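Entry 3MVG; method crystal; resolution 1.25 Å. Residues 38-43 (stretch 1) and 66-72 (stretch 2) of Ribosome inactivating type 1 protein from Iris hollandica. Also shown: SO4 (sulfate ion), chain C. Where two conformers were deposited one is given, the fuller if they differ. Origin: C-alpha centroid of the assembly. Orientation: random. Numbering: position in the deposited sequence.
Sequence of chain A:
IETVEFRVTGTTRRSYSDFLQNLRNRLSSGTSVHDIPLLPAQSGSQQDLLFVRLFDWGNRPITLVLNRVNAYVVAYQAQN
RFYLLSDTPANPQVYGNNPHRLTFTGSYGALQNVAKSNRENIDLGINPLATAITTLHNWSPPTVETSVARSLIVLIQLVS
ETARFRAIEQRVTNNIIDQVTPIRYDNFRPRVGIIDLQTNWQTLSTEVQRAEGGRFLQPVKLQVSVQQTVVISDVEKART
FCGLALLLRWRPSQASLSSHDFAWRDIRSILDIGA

Stretch 1, residues 38-43: LLPAQS
Stretch 2 (66-72) LNRVNAY

Stretch 1 (residues 38–43) runs extended without regular helix or strand: phi/psi is -95/127 at L38, -72/158 at L39, -67/162 at P40, -77/149 at A41 and -68/126 at Q42, before S43 turns off at -100/-23. Stretch 2 (66–72) leaves a strand at L66 (-105/147) and N67 (-89/119) and folds into a tight turn, with R68 at -61/-27, V69 at -59/-38, N70 at -128/5 and A71 in the left-handed region at 61/22; Y72 is extended again at -111/155. The turn is closed by N67 N to Y72 O (2.9 Å), by N70 N to N67 O (3.2 Å) and by a weak bond from A71 N to N67 O (2.7 Å). Two asparagine side chains brace it: N67 OD1 accepts from V69 N at 3.0 Å (chi1 -179°, t), and N70 OD1 accepts from Y72 N at 3.1 Å (chi1 66°, p).

The extended segment lies against this turn with P40 opposite V69, their CA atoms 5.1 Å apart, and 373 Å² is buried in total. No direct backbone hydrogen bond joins the two stretches; instead one water donates to both P40 O (2.8 Å) and V69 O (2.7 Å), linking two carbonyls that could not bond to each other.

L39 points its CA-to-CB bond toward the turn and, as an m,t rotamer (chi1 -69°, chi2 175°), reaches its backbone: CD2 lies 3.4 Å from R68 O and CD1 3.4 Å from V69 O. L39 CD1 also meets the methyl of A71, 4.2 Å from A71 CB, an apolar contact between two buried residues. P40, its ring C-gamma endo, sets CD 3.3 Å from R68 O, so R68 O is met by carbon atoms of both L39 and P40.

R68 (chi1 -67°, m; chi2 174°, t; chi3 62°, p; chi4 -126°) lays one face of its guanidinium over the proline ring, P40 CG standing 3.8 Å from R68 CZ. This leaves the edge free for polar partners: R68 NH1 donates to O1 of the sulfate at 3.1 Å and R68 NH2 to O3 at 2.9 Å, both nearly straight, as suits a cation pairing with an anion probably taken from the crystallisation liquor. The sulfate also touches the proline, its O2 3.3 Å from P40 CB.

V69 (chi1 177°, t) has its CA-to-CB bond directed away overall, yet its methyls fit along the extended chain: CG1 is 3.6 Å from P40 O, and CG2 is 3.5 Å from Q42 CA. A41 points away and adds little. Q42 starts sideways, but its end comes nearer through chi1 -162° (t), chi2 140° and chi3 -55°. There Q42 OE1 accepts from N67 ND2 at 3.2 Å and 172°, the sole direct hydrogen bond between the stretches. N67 thus uses both ends of its amide, OD1 holding the turn and ND2 reaching across to Q42.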

# COMPACT_ATOMS: atom_id res chain seq x y z
N LEU A 38 13.40 13.42 4.83
CA LEU A 38 13.43 14.25 6.02
C LEU A 38 12.76 15.57 5.71
O LEU A 38 13.10 16.23 4.73
CB LEU A 38 14.89 14.49 6.43
CG LEU A 38 15.16 15.24 7.74
CD1 LEU A 38 14.65 14.45 8.93
CD2 LEU A 38 16.66 15.50 7.87
N LEU A 39 11.80 15.96 6.53
CA LEU A 39 11.13 17.25 6.34
C LEU A 39 12.07 18.39 6.71
O LEU A 39 13.06 18.18 7.44
CB LEU A 39 9.82 17.29 7.13
CG LEU A 39 8.74 16.34 6.60
CD1 LEU A 39 7.54 16.36 7.50
CD2 LEU A 39 8.32 16.68 5.15
N PRO A 40 11.82 19.60 6.19
CA PRO A 40 12.71 20.73 6.46
C PRO A 40 12.71 21.19 7.91
O PRO A 40 11.80 20.88 8.68
CB PRO A 40 12.18 21.85 5.56
CG PRO A 40 10.92 21.40 5.02
CD PRO A 40 10.76 19.94 5.21
N ALA A 41 13.75 21.94 8.25
CA ALA A 41 13.76 22.75 9.46
C ALA A 41 12.91 24.01 9.23
O ALA A 41 12.83 24.51 8.10
CB ALA A 41 15.19 23.12 9.82
N GLN A 42 12.28 24.52 10.28
CA GLN A 42 11.49 25.75 10.15
C GLN A 42 12.40 26.95 9.87
O GLN A 42 13.37 27.18 10.59
CB GLN A 42 10.61 25.98 11.39
CG GLN A 42 9.47 26.97 11.15
CD GLN A 42 8.15 26.57 11.81
OE1 GLN A 42 7.62 25.47 11.59
NE2 GLN A 42 7.59 27.49 12.59
N SER A 43 12.10 27.68 8.79
CA SER A 43 12.90 28.84 8.39
C SER A 43 12.26 30.16 8.81
O SER A 43 12.95 31.18 8.92
CB SER A 43 13.15 28.85 6.88
OG SER A 43 11.98 29.19 6.16
N LEU A 66 -0.27 23.82 3.96
CA LEU A 66 0.51 22.93 4.79
C LEU A 66 1.81 23.60 5.20
O LEU A 66 2.37 24.42 4.46
CB LEU A 66 0.81 21.61 4.06
CG LEU A 66 -0.31 20.55 4.13
CD1 LEU A 66 -1.59 21.04 3.46
CD2 LEU A 66 0.17 19.25 3.52
N ASN A 67 2.27 23.26 6.40
CA ASN A 67 3.60 23.59 6.84
C ASN A 67 4.49 22.42 6.41
O ASN A 67 4.26 21.28 6.81
CB ASN A 67 3.60 23.76 8.35
CG ASN A 67 4.96 24.14 8.92
OD1 ASN A 67 5.95 24.24 8.20
ND2 ASN A 67 5.00 24.36 10.23
N ARG A 68 5.48 22.69 5.57
CA ARG A 68 6.38 21.64 5.11
C ARG A 68 7.16 20.98 6.26
O ARG A 68 7.56 19.83 6.16
CB ARG A 68 7.37 22.17 4.07
CG ARG A 68 6.74 22.58 2.74
CD ARG A 68 7.74 23.24 1.78
NE ARG A 68 8.82 22.32 1.42
CZ ARG A 68 10.13 22.56 1.54
NH1 ARG A 68 10.59 23.72 1.99
NH2 ARG A 68 10.99 21.62 1.17
N VAL A 69 7.38 21.72 7.35
CA VAL A 69 8.11 21.20 8.51
C VAL A 69 7.44 19.96 9.10
O VAL A 69 8.11 19.02 9.52
CB VAL A 69 8.32 22.31 9.59
CG1 VAL A 69 9.03 21.78 10.83
CG2 VAL A 69 9.10 23.47 9.00
N ASN A 70 6.11 19.94 9.12
CA ASN A 70 5.42 18.82 9.72
C ASN A 70 4.35 18.17 8.83
O ASN A 70 3.64 17.26 9.26
CB ASN A 70 4.84 19.19 11.10
CG ASN A 70 3.75 20.23 11.03
OD1 ASN A 70 3.41 20.73 9.95
ND2 ASN A 70 3.18 20.56 12.19
N ALA A 71 4.26 18.65 7.59
CA ALA A 71 3.29 18.16 6.60
C ALA A 71 1.84 18.35 7.03
O ALA A 71 0.94 17.67 6.52
CB ALA A 71 3.56 16.69 6.24
N TYR A 72 1.59 19.28 7.94
CA TYR A 72 0.27 19.43 8.55
C TYR A 72 -0.43 20.72 8.13
O TYR A 72 0.19 21.72 7.78
CB TYR A 72 0.40 19.39 10.07
CG TYR A 72 -0.81 18.85 10.80
CD1 TYR A 72 -1.69 19.70 11.48
CD2 TYR A 72 -1.06 17.48 10.82
CE1 TYR A 72 -2.79 19.19 12.18
CE2 TYR A 72 -2.14 16.96 11.52
CZ TYR A 72 -3.00 17.82 12.19
OH TYR A 72 -4.08 17.30 12.87
S SO4 C . 14.41 23.13 2.40
O1 SO4 C . 13.58 24.27 2.40
O2 SO4 C . 14.72 22.54 3.65
O3 SO4 C . 13.80 22.10 1.72
O4 SO4 C . 15.60 23.56 1.67
O HOH W 1 10.69 18.76 10.12